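Local coordinates for protein trigger factor (Thermotoga maritima, PDB 2NSC) that probably acts as a chaperone that keeps newly made proteins open and isomerises peptidyl-prolyl bonds, this chain being its ribosome-binding N-terminal domain, at residues K30-L35 with E60-Y65. Residues are numbered along the deposited sequence; the frame is centred on the assembly and turned at random.
Sequences KAVRYL and EEFQEY
Leu35 lays its CD2 methyl over one face of the Tyr65 ring, a CH-pi contact with CD2 4.2 Å from the ring centroid and displaced toward the CE2 and CZ rim. On the CE1 side of the same ring comes Tyr34: its CE2 approaches Tyr65 CE1 to 3.6 Å. The two tyrosine side chains cross at about a right angle, yet their ring planes are inclined by 40°. The Phe62 ring takes Val32 CG2 at its edge, near the ring plane and 3.9 Å from CZ. Ala31 CB and Leu35 CD1 come at that ring obliquely, Ala31 CB at CZ (3.8 Å) and Leu35 CD1 at CD1 and CE1. Phe62 has CG anti to the backbone N (chi1 -176°), and the far end of its ring, CE1 and CZ, makes most of the contact.

Ala31 sits where the backbones come nearest, its CA 5.7 Å from the CA of Tyr65; its methyl also meets Tyr65 CB, 4.0 Å from Ala31 CB. No hydrogen bond spans the contact, which is held by apolar and aromatic surfaces. Helix 51-58 adds to it, Leu54 touching Val32, Leu58 touching Leu35 and Lys55 touching Phe62. This is helix-on-helix packing in the ribosome-binding domain of trigger factor, joining helix 21-36 to helix 62-71 in a partly buried contact where Ala31, Leu35 and Phe62 are the buried residues.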
ATOM      1  N   LYS A  30      -1.830  10.081  -1.533  1.00 19.65           N
ATOM      2  CA  LYS A  30      -2.948  10.329  -0.636  1.00 19.29           C
ATOM      3  C   LYS A  30      -2.440  10.310   0.800  1.00 19.89           C
ATOM      4  O   LYS A  30      -2.876  11.115   1.624  1.00 19.51           O
ATOM      5  CB  LYS A  30      -4.045   9.286  -0.794  1.00 19.16           C
ATOM      6  CG  LYS A  30      -4.765   9.297  -2.146  1.00 19.52           C
ATOM      7  CD  LYS A  30      -5.764   8.153  -2.241  1.00 18.93           C
ATOM      8  CE  LYS A  30      -6.296   8.011  -3.663  1.00 22.40           C
ATOM      9  NZ  LYS A  30      -7.368   6.963  -3.738  1.00 22.41           N
ATOM     10  N   ALA A  31      -1.518   9.391   1.093  1.00 19.59           N
ATOM     11  CA  ALA A  31      -0.935   9.274   2.429  1.00 20.14           C
ATOM     12  C   ALA A  31      -0.206  10.551   2.841  1.00 20.47           C
ATOM     13  O   ALA A  31      -0.346  11.013   3.971  1.00 20.99           O
ATOM     14  CB  ALA A  31       0.011   8.065   2.496  1.00 20.03           C
ATOM     15  N   VAL A  32       0.568  11.127   1.925  1.00 20.85           N
ATOM     16  CA  VAL A  32       1.251  12.404   2.178  1.00 20.70           C
ATOM     17  C   VAL A  32       0.229  13.512   2.467  1.00 21.03           C
ATOM     18  O   VAL A  32       0.354  14.253   3.436  1.00 21.32           O
ATOM     19  CB  VAL A  32       2.187  12.784   0.986  1.00 20.41           C
ATOM     20  CG1 VAL A  32       2.746  14.165   1.150  1.00 19.42           C
ATOM     21  CG2 VAL A  32       3.311  11.746   0.824  1.00 19.62           C
ATOM     22  N   ARG A  33      -0.782  13.597   1.612  1.00 21.15           N
ATOM     23  CA  ARG A  33      -1.892  14.541   1.738  1.00 21.77           C
ATOM     24  C   ARG A  33      -2.574  14.419   3.105  1.00 21.51           C
ATOM     25  O   ARG A  33      -2.832  15.410   3.774  1.00 21.28           O
ATOM     26  CB  ARG A  33      -2.901  14.241   0.623  1.00 21.45           C
ATOM     27  CG  ARG A  33      -3.890  15.340   0.278  1.00 23.36           C
ATOM     28  CD  ARG A  33      -4.577  14.987  -1.055  1.00 22.86           C
ATOM     29  NE  ARG A  33      -3.570  14.995  -2.099  1.00 22.89           N
ATOM     30  CZ  ARG A  33      -3.474  14.134  -3.103  1.00 22.51           C
ATOM     31  NH1 ARG A  33      -4.341  13.127  -3.253  1.00 20.30           N
ATOM     32  NH2 ARG A  33      -2.479  14.295  -3.965  1.00 22.40           N
ATOM     33  N   TYR A  34      -2.862  13.185   3.505  1.00 21.57           N
ATOM     34  CA  TYR A  34      -3.575  12.906   4.744  1.00 21.39           C
ATOM     35  C   TYR A  34      -2.742  13.328   5.956  1.00 21.14           C
ATOM     36  O   TYR A  34      -3.245  13.940   6.895  1.00 20.78           O
ATOM     37  CB  TYR A  34      -3.870  11.403   4.805  1.00 21.33           C
ATOM     38  CG  TYR A  34      -4.500  10.945   6.090  1.00 21.88           C
ATOM     39  CD1 TYR A  34      -5.889  10.991   6.264  1.00 22.60           C
ATOM     40  CD2 TYR A  34      -3.724  10.424   7.120  1.00 21.40           C
ATOM     41  CE1 TYR A  34      -6.488  10.559   7.453  1.00 22.31           C
ATOM     42  CE2 TYR A  34      -4.318   9.987   8.307  1.00 22.20           C
ATOM     43  CZ  TYR A  34      -5.696  10.065   8.467  1.00 21.68           C
ATOM     44  OH  TYR A  34      -6.285   9.642   9.643  1.00 23.68           O
ATOM     45  N   LEU A  35      -1.459  12.977   5.926  1.00 21.40           N
ATOM     46  CA  LEU A  35      -0.546  13.266   7.018  1.00 21.04           C
ATOM     47  C   LEU A  35      -0.293  14.760   7.175  1.00 22.00           C
ATOM     48  O   LEU A  35      -0.168  15.240   8.303  1.00 21.99           O
ATOM     49  CB  LEU A  35       0.764  12.525   6.817  1.00 20.79           C
ATOM     50  CG  LEU A  35       0.627  11.025   7.109  1.00 20.31           C
ATOM     51  CD1 LEU A  35       1.807  10.244   6.540  1.00 19.50           C
ATOM     52  CD2 LEU A  35       0.462  10.763   8.618  1.00 18.59           C
ATOM     53  N   GLU A  60       8.694   2.241   8.441  1.00 34.55           N
ATOM     54  CA  GLU A  60       7.792   1.159   8.007  1.00 33.91           C
ATOM     55  C   GLU A  60       6.315   1.448   8.277  1.00 32.96           C
ATOM     56  O   GLU A  60       5.447   0.785   7.725  1.00 32.79           O
ATOM     57  CB  GLU A  60       8.211  -0.196   8.601  1.00 33.89           C
ATOM     58  CG  GLU A  60       9.671  -0.574   8.297  1.00 34.58           C
ATOM     59  CD  GLU A  60       9.970  -2.060   8.467  1.00 34.92           C
ATOM     60  OE1 GLU A  60       9.783  -2.596   9.585  1.00 35.86           O
ATOM     61  OE2 GLU A  60      10.416  -2.691   7.479  1.00 36.03           O
ATOM     62  N   GLU A  61       6.042   2.446   9.116  1.00 31.79           N
ATOM     63  CA  GLU A  61       4.676   2.866   9.403  1.00 31.36           C
ATOM     64  C   GLU A  61       4.036   3.605   8.228  1.00 29.40           C
ATOM     65  O   GLU A  61       2.811   3.627   8.116  1.00 28.91           O
ATOM     66  CB  GLU A  61       4.626   3.745  10.655  1.00 31.07           C
ATOM     67  CG  GLU A  61       3.326   3.611  11.443  1.00 34.09           C
ATOM     68  CD  GLU A  61       3.111   4.695  12.513  1.00 34.72           C
ATOM     69  OE1 GLU A  61       4.110   5.204  13.100  1.00 37.87           O
ATOM     70  OE2 GLU A  61       1.918   5.039  12.760  1.00 38.48           O
ATOM     71  N   PHE A  62       4.853   4.206   7.357  1.00 27.49           N
ATOM     72  CA  PHE A  62       4.327   4.925   6.200  1.00 25.98           C
ATOM     73  C   PHE A  62       3.564   3.979   5.283  1.00 25.86           C
ATOM     74  O   PHE A  62       2.540   4.367   4.722  1.00 25.83           O
ATOM     75  CB  PHE A  62       5.415   5.666   5.412  1.00 25.14           C
ATOM     76  CG  PHE A  62       4.867   6.504   4.271  1.00 24.40           C
ATOM     77  CD1 PHE A  62       4.460   7.832   4.492  1.00 23.75           C
ATOM     78  CD2 PHE A  62       4.737   5.966   2.988  1.00 20.81           C
ATOM     79  CE1 PHE A  62       3.931   8.614   3.470  1.00 22.31           C
ATOM     80  CE2 PHE A  62       4.204   6.739   1.940  1.00 22.16           C
ATOM     81  CZ  PHE A  62       3.802   8.072   2.177  1.00 22.01           C
ATOM     82  N   GLN A  63       4.068   2.748   5.147  1.00 25.09           N
ATOM     83  CA  GLN A  63       3.431   1.693   4.356  1.00 24.99           C
ATOM     84  C   GLN A  63       2.012   1.387   4.814  1.00 23.91           C
ATOM     85  O   GLN A  63       1.162   1.039   4.002  1.00 23.33           O
ATOM     86  CB  GLN A  63       4.196   0.370   4.478  1.00 24.92           C
ATOM     87  CG  GLN A  63       5.581   0.307   3.923  1.00 26.01           C
ATOM     88  CD  GLN A  63       6.110  -1.119   3.957  1.00 27.30           C
ATOM     89  OE1 GLN A  63       5.392  -2.070   4.332  1.00 28.99           O
ATOM     90  NE2 GLN A  63       7.361  -1.288   3.536  1.00 31.39           N
ATOM     91  N   GLU A  64       1.786   1.446   6.129  1.00 23.12           N
ATOM     92  CA  GLU A  64       0.466   1.178   6.702  1.00 22.50           C
ATOM     93  C   GLU A  64      -0.561   2.160   6.150  1.00 21.51           C
ATOM     94  O   GLU A  64      -1.672   1.760   5.789  1.00 21.41           O
ATOM     95  CB  GLU A  64       0.507   1.266   8.227  1.00 22.63           C
ATOM     96  CG  GLU A  64       1.394   0.202   8.877  1.00 25.36           C
ATOM     97  CD  GLU A  64       1.066  -1.229   8.403  1.00 29.95           C
ATOM     98  OE1 GLU A  64      -0.135  -1.607   8.329  1.00 29.84           O
ATOM     99  OE2 GLU A  64       2.029  -1.978   8.111  1.00 31.91           O
ATOM    100  N   TYR A  65      -0.173   3.434   6.082  1.00 20.38           N
ATOM    101  CA  TYR A  65      -1.022   4.484   5.510  1.00 19.90           C
ATOM    102  C   TYR A  65      -1.213   4.268   4.018  1.00 19.23           C
ATOM    103  O   TYR A  65      -2.320   4.427   3.489  1.00 18.65           O
ATOM    104  CB  TYR A  65      -0.441   5.879   5.803  1.00 20.09           C
ATOM    105  CG  TYR A  65      -0.700   6.363   7.223  1.00 19.92           C
ATOM    106  CD1 TYR A  65      -2.010   6.654   7.655  1.00 19.75           C
ATOM    107  CD2 TYR A  65       0.354   6.511   8.150  1.00 20.28           C
ATOM    108  CE1 TYR A  65      -2.276   7.106   8.970  1.00 18.97           C
ATOM    109  CE2 TYR A  65       0.086   6.953   9.493  1.00 19.75           C
ATOM    110  CZ  TYR A  65      -1.230   7.251   9.879  1.00 19.24           C
ATOM    111  OH  TYR A  65      -1.521   7.692  11.159  1.00 19.63           O
TER